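Local coordinates for protein cysteine desulfurase (Elizabethkingia anophelis NUHP1, PDB 5VPR) that probably removes sulfur from L-cysteine, leaving L-alanine and passing the sulfur to a carrier, as a pyridoxal-phosphate-dependent cysteine desulfurase, at residues A[87-92]-A[217-222]; A[41-46]-A[297-302]; A[357-362]-A[404-409]; A[74-79]-A[288-293]. All coordinates share one frame; numbering follows the deposited sequence.

Interaction 1. Residues A[87-92]-A[217-222]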
# COMPACT_ATOMS: atom_id res chain seq x y z
N ILE A 87 13.71 -0.50 0.07
CA ILE A 87 13.31 0.86 0.44
C ILE A 87 14.52 1.77 0.70
O ILE A 87 14.34 2.92 1.10
CB ILE A 87 12.37 0.86 1.66
CG1 ILE A 87 13.11 0.41 2.93
CG2 ILE A 87 11.11 0.01 1.38
CD1 ILE A 87 12.24 0.44 4.20
N ASN A 88 15.73 1.28 0.44
CA ASN A 88 16.98 2.00 0.69
C ASN A 88 17.06 2.51 2.13
O ASN A 88 17.50 3.64 2.39
CB ASN A 88 17.19 3.16 -0.30
CG ASN A 88 18.65 3.58 -0.37
OD1 ASN A 88 19.54 2.75 -0.19
ND2 ASN A 88 18.91 4.88 -0.60
N ALA A 89 16.66 1.68 3.08
CA ALA A 89 16.98 1.95 4.48
C ALA A 89 18.48 1.82 4.70
O ALA A 89 19.14 0.95 4.12
CB ALA A 89 16.22 0.98 5.41
N LYS A 90 19.03 2.70 5.54
CA LYS A 90 20.46 2.66 5.78
C LYS A 90 20.87 1.43 6.58
O LYS A 90 21.97 0.90 6.37
CB LYS A 90 20.91 3.94 6.50
CG LYS A 90 22.40 4.03 6.74
CD LYS A 90 22.80 5.42 7.21
CE LYS A 90 24.29 5.52 7.47
NZ LYS A 90 24.66 6.90 7.88
N HIS A 91 20.03 0.95 7.49
CA HIS A 91 20.40 -0.19 8.32
C HIS A 91 19.34 -1.27 8.25
O HIS A 91 18.14 -0.98 8.19
CB HIS A 91 20.61 0.22 9.77
CG HIS A 91 21.67 1.26 9.95
ND1 HIS A 91 23.01 0.98 9.81
CD2 HIS A 91 21.58 2.57 10.25
CE1 HIS A 91 23.71 2.09 10.03
NE2 HIS A 91 22.86 3.06 10.30
N ASP A 92 19.79 -2.53 8.29
CA ASP A 92 18.83 -3.63 8.36
C ASP A 92 17.99 -3.53 9.63
O ASP A 92 16.79 -3.82 9.60
CB ASP A 92 19.55 -4.98 8.28
CG ASP A 92 20.48 -5.23 9.46
OD1 ASP A 92 20.98 -4.26 10.06
OD2 ASP A 92 20.69 -6.41 9.79
N ILE A 217 10.67 3.31 -3.74
CA ILE A 217 10.72 4.00 -2.45
C ILE A 217 12.18 4.15 -2.05
O ILE A 217 12.95 3.19 -2.10
CB ILE A 217 9.94 3.22 -1.38
CG1 ILE A 217 8.47 3.03 -1.78
CG2 ILE A 217 10.10 3.88 -0.00
CD1 ILE A 217 7.73 4.32 -2.02
N ASP A 218 12.56 5.36 -1.63
CA ASP A 218 13.89 5.64 -1.07
C ASP A 218 13.65 6.46 0.20
O ASP A 218 13.51 7.68 0.14
CB ASP A 218 14.78 6.40 -2.06
CG ASP A 218 16.22 6.58 -1.56
OD1 ASP A 218 16.48 6.56 -0.34
OD2 ASP A 218 17.12 6.76 -2.42
N VAL A 219 13.62 5.77 1.35
CA VAL A 219 13.30 6.43 2.60
C VAL A 219 14.41 7.38 3.03
O VAL A 219 14.15 8.30 3.82
CB VAL A 219 13.03 5.40 3.73
CG1 VAL A 219 11.84 4.48 3.36
CG2 VAL A 219 14.29 4.60 4.04
N GLN A 220 15.64 7.20 2.53
CA GLN A 220 16.71 8.13 2.87
C GLN A 220 16.51 9.47 2.19
O GLN A 220 16.60 10.52 2.84
CB GLN A 220 18.09 7.54 2.53
CG GLN A 220 18.55 6.52 3.58
CD GLN A 220 19.98 6.03 3.39
OE1 GLN A 220 20.94 6.72 3.75
NE2 GLN A 220 20.13 4.83 2.84
N THR A 221 16.20 9.47 0.89
CA THR A 221 15.91 10.75 0.25
C THR A 221 14.54 11.28 0.66
O THR A 221 14.35 12.49 0.75
CB THR A 221 16.02 10.63 -1.28
OG1 THR A 221 15.18 9.57 -1.74
CG2 THR A 221 17.46 10.35 -1.68
N MET A 222 13.59 10.39 0.95
CA MET A 222 12.27 10.84 1.40
C MET A 222 12.35 11.53 2.76
O MET A 222 11.53 12.41 3.06
CB MET A 222 11.30 9.66 1.47
CG MET A 222 9.89 10.03 1.95
SD MET A 222 8.78 8.61 2.15
CE MET A 222 8.82 7.95 0.49
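The end of one helix meets the start of another here. N88 follows helix 67-87, and D218 is the N-cap of the short helix 219-222. N88 has positive phi and is the C-prime residue of a Schellman motif.

Followed outward, N88 CB lies 3.5 Å from D218 OD1. CG stands anti to the backbone N (chi1 -160°), so the amide runs alongside the D218 carboxylate and points the same way, with the planes 76° apart. N88 CG is 3.7 Å from both D218 OD1 and Q220 NE2, and N88 OD1 is equally far from Q220 NE2. At the tip, N88 ND2 gives a bond of 3.0 Å to D218 OD1, which it meets from above the carboxylate plane; a weaker bond goes to OD2. D218 OD1 also caps its own helix by accepting from T221 N and, weakly, from Q220 N. These N-H groups and the helix start would favour a charged carboxylate.

The backbone of 87-92 is gripped twice. V219 N bonds to I87 O at 3.0 Å, almost along the C=O axis. Q220 NE2 bonds to N88 O at 2.9 Å, from above the carbonyl plane. Beside these bonds, I87 CB packs on V219 CG1 at 4.0 Å.

The side chains of N88, D218 and Q220 lie on the more exposed side. The apolar part is buried against the central seven-stranded sheet: I87 rests on F229 of strand 226-230, V219 on F227 of the same strand, and both touch Y244 of strand 241-245.

Interaction 2. Residues A[41-46]-A[297-302]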
# COMPACT_ATOMS: atom_id res chain seq x y z
N GLN A 41 -2.66 -10.29 -6.47
CA GLN A 41 -2.48 -11.72 -6.72
C GLN A 41 -0.99 -12.06 -6.64
O GLN A 41 -0.13 -11.18 -6.65
CB GLN A 41 -3.08 -12.11 -8.08
CG GLN A 41 -4.58 -11.81 -8.20
CD GLN A 41 -5.41 -12.48 -7.09
OE1 GLN A 41 -4.92 -13.38 -6.38
NE2 GLN A 41 -6.65 -12.02 -6.93
N LYS A 42 -0.68 -13.37 -6.55
CA LYS A 42 0.66 -13.77 -6.13
C LYS A 42 1.38 -14.53 -7.23
O LYS A 42 0.79 -15.42 -7.84
CB LYS A 42 0.65 -14.67 -4.87
CG LYS A 42 -0.31 -14.29 -3.76
CD LYS A 42 -0.11 -12.86 -3.30
CE LYS A 42 -1.26 -12.43 -2.36
NZ LYS A 42 -1.15 -10.95 -2.08
N PRO A 43 2.66 -14.26 -7.46
CA PRO A 43 3.43 -15.03 -8.44
C PRO A 43 3.93 -16.33 -7.84
O PRO A 43 4.02 -16.50 -6.62
CB PRO A 43 4.59 -14.09 -8.79
CG PRO A 43 4.86 -13.37 -7.49
CD PRO A 43 3.49 -13.23 -6.80
N LYS A 44 4.27 -17.27 -8.74
CA LYS A 44 4.65 -18.62 -8.31
C LYS A 44 5.89 -18.60 -7.42
O LYS A 44 5.97 -19.38 -6.46
CB LYS A 44 4.87 -19.51 -9.54
N MET A 45 6.85 -17.72 -7.69
CA MET A 45 8.06 -17.70 -6.86
C MET A 45 7.75 -17.40 -5.40
O MET A 45 8.39 -17.94 -4.49
CB MET A 45 9.09 -16.71 -7.41
CG MET A 45 8.65 -15.25 -7.50
SD MET A 45 9.87 -14.28 -8.43
CE MET A 45 11.20 -14.13 -7.23
N VAL A 46 6.77 -16.53 -5.14
CA VAL A 46 6.39 -16.25 -3.76
C VAL A 46 5.72 -17.47 -3.12
O VAL A 46 6.01 -17.82 -1.97
CB VAL A 46 5.48 -15.00 -3.71
CG1 VAL A 46 4.74 -14.91 -2.36
CG2 VAL A 46 6.32 -13.75 -3.93
N VAL A 297 9.67 -8.98 -2.87
CA VAL A 297 10.65 -7.96 -3.27
C VAL A 297 11.48 -8.47 -4.44
O VAL A 297 11.70 -7.74 -5.42
CB VAL A 297 11.53 -7.58 -2.07
CG1 VAL A 297 12.77 -6.80 -2.53
CG2 VAL A 297 10.73 -6.77 -1.06
N ASP A 298 11.94 -9.72 -4.36
CA ASP A 298 12.70 -10.32 -5.46
C ASP A 298 11.91 -10.27 -6.77
O ASP A 298 12.46 -9.98 -7.84
CB ASP A 298 13.06 -11.77 -5.12
CG ASP A 298 14.15 -11.89 -4.06
OD1 ASP A 298 14.80 -10.87 -3.73
OD2 ASP A 298 14.35 -13.01 -3.54
N PHE A 299 10.61 -10.56 -6.70
CA PHE A 299 9.78 -10.56 -7.90
C PHE A 299 9.74 -9.17 -8.53
O PHE A 299 9.91 -9.01 -9.75
CB PHE A 299 8.36 -11.02 -7.57
CG PHE A 299 7.37 -10.73 -8.67
CD1 PHE A 299 7.39 -11.48 -9.84
CD2 PHE A 299 6.46 -9.69 -8.55
CE1 PHE A 299 6.49 -11.21 -10.88
CE2 PHE A 299 5.57 -9.42 -9.58
CZ PHE A 299 5.58 -10.18 -10.75
N MET A 300 9.50 -8.16 -7.71
CA MET A 300 9.47 -6.79 -8.21
C MET A 300 10.82 -6.39 -8.77
O MET A 300 10.89 -5.79 -9.85
CB MET A 300 9.00 -5.84 -7.11
CG MET A 300 7.56 -6.08 -6.71
SD MET A 300 6.87 -4.83 -5.60
CE MET A 300 6.96 -3.33 -6.60
N GLU A 301 11.92 -6.72 -8.08
CA GLU A 301 13.24 -6.39 -8.62
C GLU A 301 13.50 -7.14 -9.92
O GLU A 301 14.12 -6.61 -10.85
CB GLU A 301 14.35 -6.67 -7.60
CG GLU A 301 14.16 -5.98 -6.24
CD GLU A 301 14.77 -4.58 -6.15
OE1 GLU A 301 14.93 -3.91 -7.19
OE2 GLU A 301 15.09 -4.16 -5.01
N LYS A 302 13.01 -8.38 -10.02
CA LYS A 302 13.20 -9.14 -11.25
C LYS A 302 12.45 -8.50 -12.41
O LYS A 302 12.98 -8.36 -13.51
CB LYS A 302 12.74 -10.59 -11.08
CG LYS A 302 12.91 -11.42 -12.34
CD LYS A 302 12.35 -12.83 -12.16
CE LYS A 302 10.86 -12.79 -11.90
NZ LYS A 302 10.25 -14.14 -12.01
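A methionine sulfur meets both an aromatic edge and a lysine tip. M45 SD lies in the plane of the F299 ring, at its edge, 5.3 Å from the ring centroid. This is a Met-aromatic contact, and the same sulfur of M45 is 3.7 Å from F299 CB. K302, on the same helix as F299, meets M45 tip to tip, with NZ 3.6 Å from SD. The lysine is bent at chi3 (63°), and its NZ is hydrogen-bonded to Q18 OE1.

M45 takes the crowded first torsion (chi1 60°), with CG between the backbone N and the carbonyl carbon. A bend at chi3 then carries CE onto helix 287-303. There M45 CE is 3.7 Å from D298 CB and equally near F299 N. The carboxylate of D298 has its partner in K82, through a salt bridge.

P43 uses the ring differently. P43 CG lies over one face, 4.0 Å from the F299 centroid and 18° off the ring normal, a CH-pi contact. P43 is also the N-cap residue of helix 44-56. F299 thus receives the proline on a face and the sulfur at its rim, with no hydrogen bond between the segments.

The contact joins the start of helix 44-56 to the later part of helix 287-303. F19 and Y235 both touch P43 and meet the F299 ring, while F86 of helix 67-87 packs on V297, M300 and E301.

Interaction 3. Residues A[357-362]-A[404-409]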
# COMPACT_ATOMS: atom_id res chain seq x y z
N MET A 357 -22.16 -5.70 -9.84
CA MET A 357 -22.69 -7.05 -9.96
C MET A 357 -22.76 -7.49 -11.41
O MET A 357 -22.41 -8.63 -11.73
CB MET A 357 -24.08 -7.13 -9.32
CG MET A 357 -24.06 -7.00 -7.81
SD MET A 357 -25.69 -7.33 -7.12
CE MET A 357 -26.71 -6.24 -8.11
N ILE A 358 -23.18 -6.59 -12.31
CA ILE A 358 -23.15 -6.90 -13.74
C ILE A 358 -21.72 -7.19 -14.18
O ILE A 358 -21.47 -8.18 -14.89
CB ILE A 358 -23.78 -5.74 -14.55
CG1 ILE A 358 -25.27 -5.63 -14.24
CG2 ILE A 358 -23.55 -5.95 -16.03
CD1 ILE A 358 -25.95 -4.47 -14.94
N LEU A 359 -20.76 -6.37 -13.75
CA LEU A 359 -19.36 -6.59 -14.11
C LEU A 359 -18.86 -7.94 -13.59
O LEU A 359 -18.15 -8.67 -14.30
CB LEU A 359 -18.49 -5.45 -13.58
CG LEU A 359 -18.75 -4.08 -14.22
CD1 LEU A 359 -17.78 -3.02 -13.68
CD2 LEU A 359 -18.63 -4.19 -15.72
N ASP A 360 -19.22 -8.29 -12.35
CA ASP A 360 -18.81 -9.59 -11.82
C ASP A 360 -19.37 -10.74 -12.64
O ASP A 360 -18.67 -11.72 -12.90
CB ASP A 360 -19.24 -9.73 -10.36
CG ASP A 360 -18.79 -11.06 -9.75
OD1 ASP A 360 -17.57 -11.35 -9.76
OD2 ASP A 360 -19.66 -11.82 -9.28
N LYS A 361 -20.63 -10.64 -13.08
CA LYS A 361 -21.16 -11.70 -13.93
C LYS A 361 -20.40 -11.80 -15.25
O LYS A 361 -20.38 -12.87 -15.86
CB LYS A 361 -22.67 -11.49 -14.17
N LEU A 362 -19.75 -10.72 -15.69
CA LEU A 362 -18.89 -10.78 -16.87
C LEU A 362 -17.46 -11.21 -16.53
O LEU A 362 -16.59 -11.15 -17.40
CB LEU A 362 -18.87 -9.42 -17.57
CG LEU A 362 -20.24 -8.96 -18.03
CD1 LEU A 362 -20.19 -7.53 -18.53
CD2 LEU A 362 -20.75 -9.90 -19.11
N GLU A 404 -16.18 -2.36 -22.39
CA GLU A 404 -17.38 -2.93 -23.00
C GLU A 404 -18.35 -3.41 -21.93
O GLU A 404 -19.57 -3.32 -22.11
CB GLU A 404 -17.03 -4.08 -23.95
CG GLU A 404 -16.22 -3.62 -25.15
CD GLU A 404 -16.90 -2.49 -25.91
OE1 GLU A 404 -17.97 -2.73 -26.51
OE2 GLU A 404 -16.36 -1.35 -25.90
N GLY A 405 -17.83 -3.92 -20.81
CA GLY A 405 -18.69 -4.33 -19.72
C GLY A 405 -19.44 -3.17 -19.10
O GLY A 405 -20.62 -3.30 -18.74
N VAL A 406 -18.78 -2.01 -18.98
CA VAL A 406 -19.43 -0.85 -18.38
C VAL A 406 -20.53 -0.32 -19.29
O VAL A 406 -21.63 0.01 -18.83
CB VAL A 406 -18.38 0.22 -18.03
CG1 VAL A 406 -19.06 1.55 -17.76
CG2 VAL A 406 -17.56 -0.21 -16.82
N LYS A 407 -20.25 -0.24 -20.60
CA LYS A 407 -21.29 0.14 -21.55
C LYS A 407 -22.48 -0.81 -21.48
O LYS A 407 -23.64 -0.37 -21.49
CB LYS A 407 -20.72 0.15 -22.97
CG LYS A 407 -19.62 1.17 -23.19
CD LYS A 407 -19.06 1.12 -24.60
CE LYS A 407 -17.84 2.04 -24.72
NZ LYS A 407 -17.47 2.29 -26.14
N LYS A 408 -22.22 -2.12 -21.39
CA LYS A 408 -23.32 -3.08 -21.33
C LYS A 408 -24.14 -2.90 -20.05
O LYS A 408 -25.37 -2.96 -20.08
CB LYS A 408 -22.78 -4.51 -21.44
CG LYS A 408 -23.80 -5.61 -21.20
CD LYS A 408 -23.20 -6.99 -21.47
CE LYS A 408 -24.20 -8.10 -21.13
NZ LYS A 408 -23.75 -9.47 -21.50
N ALA A 409 -23.45 -2.64 -18.93
CA ALA A 409 -24.14 -2.43 -17.66
C ALA A 409 -25.11 -1.26 -17.73
O ALA A 409 -26.25 -1.36 -17.28
CB ALA A 409 -23.11 -2.21 -16.55
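Apolar packing carries this contact, and no hydrogen bond links the segments. I358 packs against A409: I358 CG2 lies 3.8 Å from A409 CB, while CD1 reaches the CA and O of A409. The end of L359 turns in toward helix 396-413. L359 CD2 lies 3.6 Å from G405 C, and L359 CD1 meets V406 CG2 at 4.2 Å. L362 CD1 approaches G405 CA at 3.7 Å. Two leucine methyls therefore rest on the bare backbone of G405.

One polar side chain, K408, touches at the margin. K408 has CG anti to the backbone N (chi1 172°) and is extended to its end. It crosses L362 obliquely, leaving K408 NZ 3.9 Å from L362 CD2.

The helix axes come within 9.4 Å, with their directions 128° apart. The pair is thus closer to antiparallel than to parallel, but strongly inclined.

The contact joins the end of helix 352-361 to the long C-terminal helix 396-413. I358 extends it to M412 and L413 of that helix. L359 also packs on V366, just beyond strand 364-365, and V406 on I326 and L346.

Interaction 4. Residues A[74-79]-A[288-293]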
# COMPACT_ATOMS: atom_id res chain seq x y z
N GLU A 74 18.53 -17.37 9.59
CA GLU A 74 19.31 -16.73 8.54
C GLU A 74 18.42 -16.32 7.36
O GLU A 74 18.59 -15.24 6.78
CB GLU A 74 20.42 -17.67 8.09
CG GLU A 74 21.38 -17.11 7.08
CD GLU A 74 22.55 -18.05 6.83
OE1 GLU A 74 22.61 -19.12 7.50
OE2 GLU A 74 23.41 -17.73 5.98
N MET A 75 17.48 -17.19 6.98
CA MET A 75 16.60 -16.88 5.86
C MET A 75 15.72 -15.67 6.18
O MET A 75 15.49 -14.82 5.31
CB MET A 75 15.72 -18.09 5.52
CG MET A 75 16.49 -19.26 4.91
SD MET A 75 15.46 -20.74 4.73
CE MET A 75 14.14 -20.16 3.65
N MET A 76 15.22 -15.58 7.41
CA MET A 76 14.40 -14.42 7.76
C MET A 76 15.24 -13.15 7.77
O MET A 76 14.76 -12.09 7.33
CB MET A 76 13.71 -14.62 9.12
CG MET A 76 12.43 -13.78 9.26
SD MET A 76 11.60 -13.97 10.85
CE MET A 76 12.56 -12.82 11.84
N GLU A 77 16.50 -13.24 8.24
CA GLU A 77 17.37 -12.07 8.23
C GLU A 77 17.79 -11.70 6.82
O GLU A 77 17.94 -10.51 6.51
CB GLU A 77 18.61 -12.30 9.11
CG GLU A 77 18.30 -12.38 10.61
CD GLU A 77 17.42 -11.22 11.10
OE1 GLU A 77 17.75 -10.05 10.83
OE2 GLU A 77 16.39 -11.49 11.77
N ASP A 78 18.00 -12.70 5.94
CA ASP A 78 18.19 -12.39 4.52
C ASP A 78 17.00 -11.62 3.96
O ASP A 78 17.17 -10.68 3.17
CB ASP A 78 18.38 -13.67 3.71
CG ASP A 78 19.69 -14.38 4.02
OD1 ASP A 78 20.61 -13.75 4.58
OD2 ASP A 78 19.79 -15.58 3.68
N ALA A 79 15.79 -12.01 4.35
CA ALA A 79 14.59 -11.32 3.87
C ALA A 79 14.54 -9.89 4.38
O ALA A 79 14.20 -8.96 3.64
CB ALA A 79 13.33 -12.07 4.28
N ALA A 288 7.51 -17.58 7.95
CA ALA A 288 7.23 -17.89 6.55
C ALA A 288 6.82 -16.64 5.79
O ALA A 288 7.31 -16.38 4.68
CB ALA A 288 6.12 -18.94 6.46
N GLY A 289 5.91 -15.85 6.37
CA GLY A 289 5.46 -14.64 5.70
C GLY A 289 6.58 -13.63 5.51
O GLY A 289 6.66 -12.98 4.46
N ASN A 290 7.47 -13.49 6.50
CA ASN A 290 8.59 -12.56 6.37
C ASN A 290 9.56 -13.03 5.29
O ASN A 290 10.05 -12.21 4.50
CB ASN A 290 9.32 -12.40 7.71
CG ASN A 290 8.43 -11.82 8.77
OD1 ASN A 290 7.41 -11.19 8.47
ND2 ASN A 290 8.80 -12.02 10.04
N ILE A 291 9.84 -14.33 5.23
CA ILE A 291 10.66 -14.85 4.13
C ILE A 291 9.99 -14.56 2.79
O ILE A 291 10.65 -14.13 1.83
CB ILE A 291 10.91 -16.36 4.33
CG1 ILE A 291 11.85 -16.59 5.52
CG2 ILE A 291 11.49 -16.98 3.06
CD1 ILE A 291 11.95 -18.05 5.92
N ALA A 292 8.68 -14.78 2.71
CA ALA A 292 7.98 -14.65 1.44
C ALA A 292 7.82 -13.19 1.01
O ALA A 292 7.79 -12.92 -0.20
CB ALA A 292 6.62 -15.34 1.52
N ILE A 293 7.73 -12.24 1.95
CA ILE A 293 7.70 -10.84 1.51
C ILE A 293 9.05 -10.44 0.92
O ILE A 293 9.12 -9.59 0.03
CB ILE A 293 7.24 -9.88 2.64
CG1 ILE A 293 6.69 -8.57 2.04
CG2 ILE A 293 8.36 -9.54 3.62
CD1 ILE A 293 6.15 -7.57 3.06
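The helical segments 74-79 (of helix 67-87) and 288-293 (of helix 287-303) run in roughly the same direction, 43° apart, with their axes 8.1 Å from each other at closest approach and M76 nearest I291 by CA.

I291 fills the middle. Its CG1 is anti to the carbonyl carbon (chi1 -70°), which carries the chain end toward the other helix. I291 CD1 then lies 3.8 Å from M75 CB and just as close to M75 CE. M75 bends at chi3, so its methyl folds back over the isoleucine tip, while I291 CG1 touches M76 N and CA, each at 4.0 Å.

M76 and N290 lie side by side and point the same way. M76 CG packs on N290 CB at 3.7 Å. Beyond it, N290 ND2 gives a weak but almost straight hydrogen bond to M76 SD, 3.5 Å long with an angle of 175° at the hydrogen. A79 brings its CB against the backbone, 3.3 Å from N290 O.

P285 and F97 touch both M76 and N290. Y57 touches M75, and Y53 of helix 44-56 touches I291.

The chemistry is mostly that of close helix packing in a buried setting, with a small alanine at one point of approach. The single hydrogen bond across it uses a soft thioether acceptor, so it should add modest strength but a definite direction. It would orient the amide of N290, while I291 against M75 and M76 CG on N290 CB supply apolar contact.

How the interactions relate
From the N terminus, 41-46 comes first and pairs with 297-302, so interaction 2 closes the outer loop. Segment 74-79 opens next and meets 288-293, which puts interaction 4 within that loop. Interaction 1 lies inside both, since 87-92 pairs with 217-222. Interaction 3 follows in series near the C terminus, and no contacts cross. Helix 287-303 serves interactions 2 and 4, whose centres are about 14 Å apart; they touch through V46 CG2 and A292 O. Helix 67-87 takes part in interaction 4 and ends at interaction 1, beside the seven-stranded sheet. Interaction 3 joins two later helices, its centre about 42 Å from that of interaction 1.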